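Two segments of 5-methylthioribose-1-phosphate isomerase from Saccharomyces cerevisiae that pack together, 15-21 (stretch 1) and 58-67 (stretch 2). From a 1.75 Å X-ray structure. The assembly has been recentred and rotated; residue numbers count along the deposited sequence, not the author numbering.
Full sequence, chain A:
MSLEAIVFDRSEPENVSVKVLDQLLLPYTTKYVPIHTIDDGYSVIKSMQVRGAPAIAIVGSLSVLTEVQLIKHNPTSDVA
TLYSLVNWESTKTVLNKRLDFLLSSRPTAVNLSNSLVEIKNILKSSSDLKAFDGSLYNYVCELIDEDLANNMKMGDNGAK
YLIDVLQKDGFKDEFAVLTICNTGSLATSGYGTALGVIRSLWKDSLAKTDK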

# COMPACT_ATOMS: atom_id res chain seq x y z
N ASN A 15 -40.05 -0.08 -18.94
CA ASN A 15 -39.48 1.26 -18.83
C ASN A 15 -38.65 1.31 -17.55
O ASN A 15 -38.95 2.10 -16.65
CB ASN A 15 -40.62 2.29 -18.74
CG ASN A 15 -40.14 3.72 -18.78
OD1 ASN A 15 -39.16 4.06 -19.46
ND2 ASN A 15 -40.84 4.59 -18.05
N VAL A 16 -37.62 0.48 -17.46
CA VAL A 16 -36.86 0.41 -16.21
C VAL A 16 -35.98 1.65 -16.08
O VAL A 16 -35.66 2.29 -17.08
CB VAL A 16 -35.98 -0.85 -16.10
CG1 VAL A 16 -36.82 -2.12 -16.19
CG2 VAL A 16 -34.86 -0.86 -17.15
N SER A 17 -35.59 1.98 -14.85
CA SER A 17 -34.55 2.98 -14.68
C SER A 17 -33.37 2.38 -13.94
O SER A 17 -33.52 1.47 -13.12
CB SER A 17 -35.09 4.24 -14.00
OG SER A 17 -35.38 3.97 -12.65
N VAL A 18 -32.19 2.87 -14.28
CA VAL A 18 -30.95 2.35 -13.71
C VAL A 18 -30.07 3.56 -13.43
O VAL A 18 -29.89 4.40 -14.30
CB VAL A 18 -30.26 1.38 -14.69
CG1 VAL A 18 -28.94 0.89 -14.12
CG2 VAL A 18 -31.17 0.21 -15.04
N LYS A 19 -29.53 3.66 -12.22
CA LYS A 19 -28.49 4.64 -11.93
C LYS A 19 -27.45 3.96 -11.04
O LYS A 19 -27.78 3.02 -10.33
CB LYS A 19 -29.06 5.91 -11.29
CG LYS A 19 -29.60 5.73 -9.87
CD LYS A 19 -30.30 7.00 -9.40
CE LYS A 19 -30.65 6.93 -7.92
NZ LYS A 19 -31.50 8.08 -7.50
N VAL A 20 -26.20 4.40 -11.08
CA VAL A 20 -25.16 3.72 -10.32
C VAL A 20 -24.35 4.70 -9.48
O VAL A 20 -24.16 5.86 -9.85
CB VAL A 20 -24.21 2.92 -11.22
CG1 VAL A 20 -24.97 1.83 -11.99
CG2 VAL A 20 -23.45 3.86 -12.17
N LEU A 21 -23.88 4.25 -8.32
CA LEU A 21 -23.04 5.10 -7.50
C LEU A 21 -21.71 5.28 -8.19
O LEU A 21 -21.16 4.32 -8.71
CB LEU A 21 -22.79 4.43 -6.15
CG LEU A 21 -23.77 4.67 -5.01
CD1 LEU A 21 -23.24 3.98 -3.78
CD2 LEU A 21 -23.97 6.16 -4.77
N ILE A 58 -23.66 -6.87 -13.94
CA ILE A 58 -25.02 -6.37 -13.77
C ILE A 58 -25.23 -5.03 -14.47
O ILE A 58 -26.22 -4.86 -15.20
CB ILE A 58 -25.39 -6.27 -12.27
CG1 ILE A 58 -25.50 -7.67 -11.65
CG2 ILE A 58 -26.73 -5.51 -12.10
CD1 ILE A 58 -25.38 -7.68 -10.12
N VAL A 59 -24.33 -4.07 -14.27
CA VAL A 59 -24.50 -2.78 -14.97
C VAL A 59 -24.40 -2.93 -16.48
O VAL A 59 -25.15 -2.29 -17.23
CB VAL A 59 -23.57 -1.65 -14.46
CG1 VAL A 59 -22.15 -1.84 -14.99
CG2 VAL A 59 -24.09 -0.29 -14.97
N GLY A 60 -23.48 -3.78 -16.94
CA GLY A 60 -23.35 -4.08 -18.36
C GLY A 60 -24.65 -4.62 -18.94
O GLY A 60 -25.16 -4.10 -19.95
N SER A 61 -25.18 -5.66 -18.30
CA SER A 61 -26.44 -6.27 -18.70
C SER A 61 -27.59 -5.26 -18.69
O SER A 61 -28.36 -5.18 -19.64
CB SER A 61 -26.77 -7.46 -17.78
OG SER A 61 -25.77 -8.46 -17.90
N LEU A 62 -27.70 -4.49 -17.61
CA LEU A 62 -28.74 -3.48 -17.49
C LEU A 62 -28.65 -2.42 -18.58
O LEU A 62 -29.68 -1.95 -19.08
CB LEU A 62 -28.73 -2.82 -16.10
CG LEU A 62 -29.29 -3.68 -14.97
CD1 LEU A 62 -28.97 -3.02 -13.64
CD2 LEU A 62 -30.79 -3.86 -15.11
N SER A 63 -27.43 -2.05 -18.97
CA SER A 63 -27.26 -1.00 -19.99
C SER A 63 -27.76 -1.45 -21.36
O SER A 63 -28.17 -0.62 -22.17
CB SER A 63 -25.81 -0.50 -20.05
OG SER A 63 -24.97 -1.39 -20.78
N VAL A 64 -27.73 -2.76 -21.62
CA VAL A 64 -28.32 -3.30 -22.85
C VAL A 64 -29.84 -3.14 -22.79
O VAL A 64 -30.49 -2.73 -23.77
CB VAL A 64 -27.95 -4.79 -23.03
CG1 VAL A 64 -28.48 -5.31 -24.37
CG2 VAL A 64 -26.44 -5.00 -22.98
N LEU A 65 -30.42 -3.45 -21.64
CA LEU A 65 -31.86 -3.30 -21.48
C LEU A 65 -32.31 -1.84 -21.58
O LEU A 65 -33.28 -1.54 -22.28
CB LEU A 65 -32.36 -3.94 -20.17
CG LEU A 65 -33.86 -3.77 -19.87
CD1 LEU A 65 -34.73 -4.45 -20.94
CD2 LEU A 65 -34.20 -4.33 -18.49
N THR A 66 -31.62 -0.92 -20.91
CA THR A 66 -32.01 0.48 -21.06
C THR A 66 -31.88 0.94 -22.51
O THR A 66 -32.69 1.74 -22.98
CB THR A 66 -31.23 1.43 -20.12
OG1 THR A 66 -29.82 1.24 -20.29
CG2 THR A 66 -31.47 1.11 -18.66
N GLU A 67 -30.86 0.44 -23.21
CA GLU A 67 -30.67 0.81 -24.62
C GLU A 67 -31.83 0.33 -25.48
O GLU A 67 -32.37 1.09 -26.29
CB GLU A 67 -29.34 0.31 -25.18
CG GLU A 67 -29.20 0.63 -26.67
CD GLU A 67 -27.77 0.78 -27.11
OE1 GLU A 67 -27.42 0.30 -28.21
OE2 GLU A 67 -26.97 1.39 -26.35

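The centre of this contact is Val18, which gives up more surface to the partner stretch than any other residue here. It lies on the strand 17-21, its CA-to-CB bond directed toward the helix 58-67. Val18 touches two helical residues: its CG1 lies 3.9 Å from Leu62 CD1, and its CG2 lies 3.7 Å from Thr66 CG2 and also packs against Leu62. Leu62 and Thr66 are four residues apart, about one helical turn, so a single valine spans neighbouring turns of the same helix face. A β-branched side chain suits this position well: it is comfortable in extended backbone and carries two methyls close to the main chain.

From this centre the contact runs out both ways along the strand. Toward its C-terminal end, Val20 CG1 approaches Val59 CG2 at 3.8 Å, valine against valine. In the other direction, just before the strand begins, Val16 CG2 packs 3.8 Å from Leu65 CD2 and reaches Thr66 CG2 at 4.2 Å. Leucine has the longer side chain, and Leu62 and Leu65 use its terminal methyls to meet the shorter valines. The pairing falls in reverse order because the two elements run roughly antiparallel, at 142° between their N-to-C directions: Val16 is nearest Thr66 by CA position, Val18 nearest Leu62, and Val20 nearest Val59.

The alternation of side chains in extended backbone explains the pattern on stretch 1. Val16, Val18 and Val20 point toward the helix, whereas Ser17 and Lys19 point away and are exposed, where a hydroxyl and a charged amine can meet solvent. On the helix, Val59, Leu62, Leu65 and Thr66 recur at intervals of three, three and one, the spacing that gathers side chains on one face. No hydrogen bond crosses between the stretches; the elements, with axes 9.1 Å apart at closest approach, meet through apolar side-chain groups, burying 290 Å² in total.

Polarity enters at Thr66, whose CA-to-CB bond points sideways. Its methyl serves the valines, while its hydroxyl remains on the helix's side of the contact: Thr66 OG1 is 3.1 Å from Ser63 O, although another acceptor is also within reach of its proton. Threonine thus combines an apolar surface with a polar group. Ser63, also sideways but without contact to the strand, donates from OG to Gly60 O at 2.8 Å. This bond satisfies a buried hydroxyl within its own helix, a common role for serine.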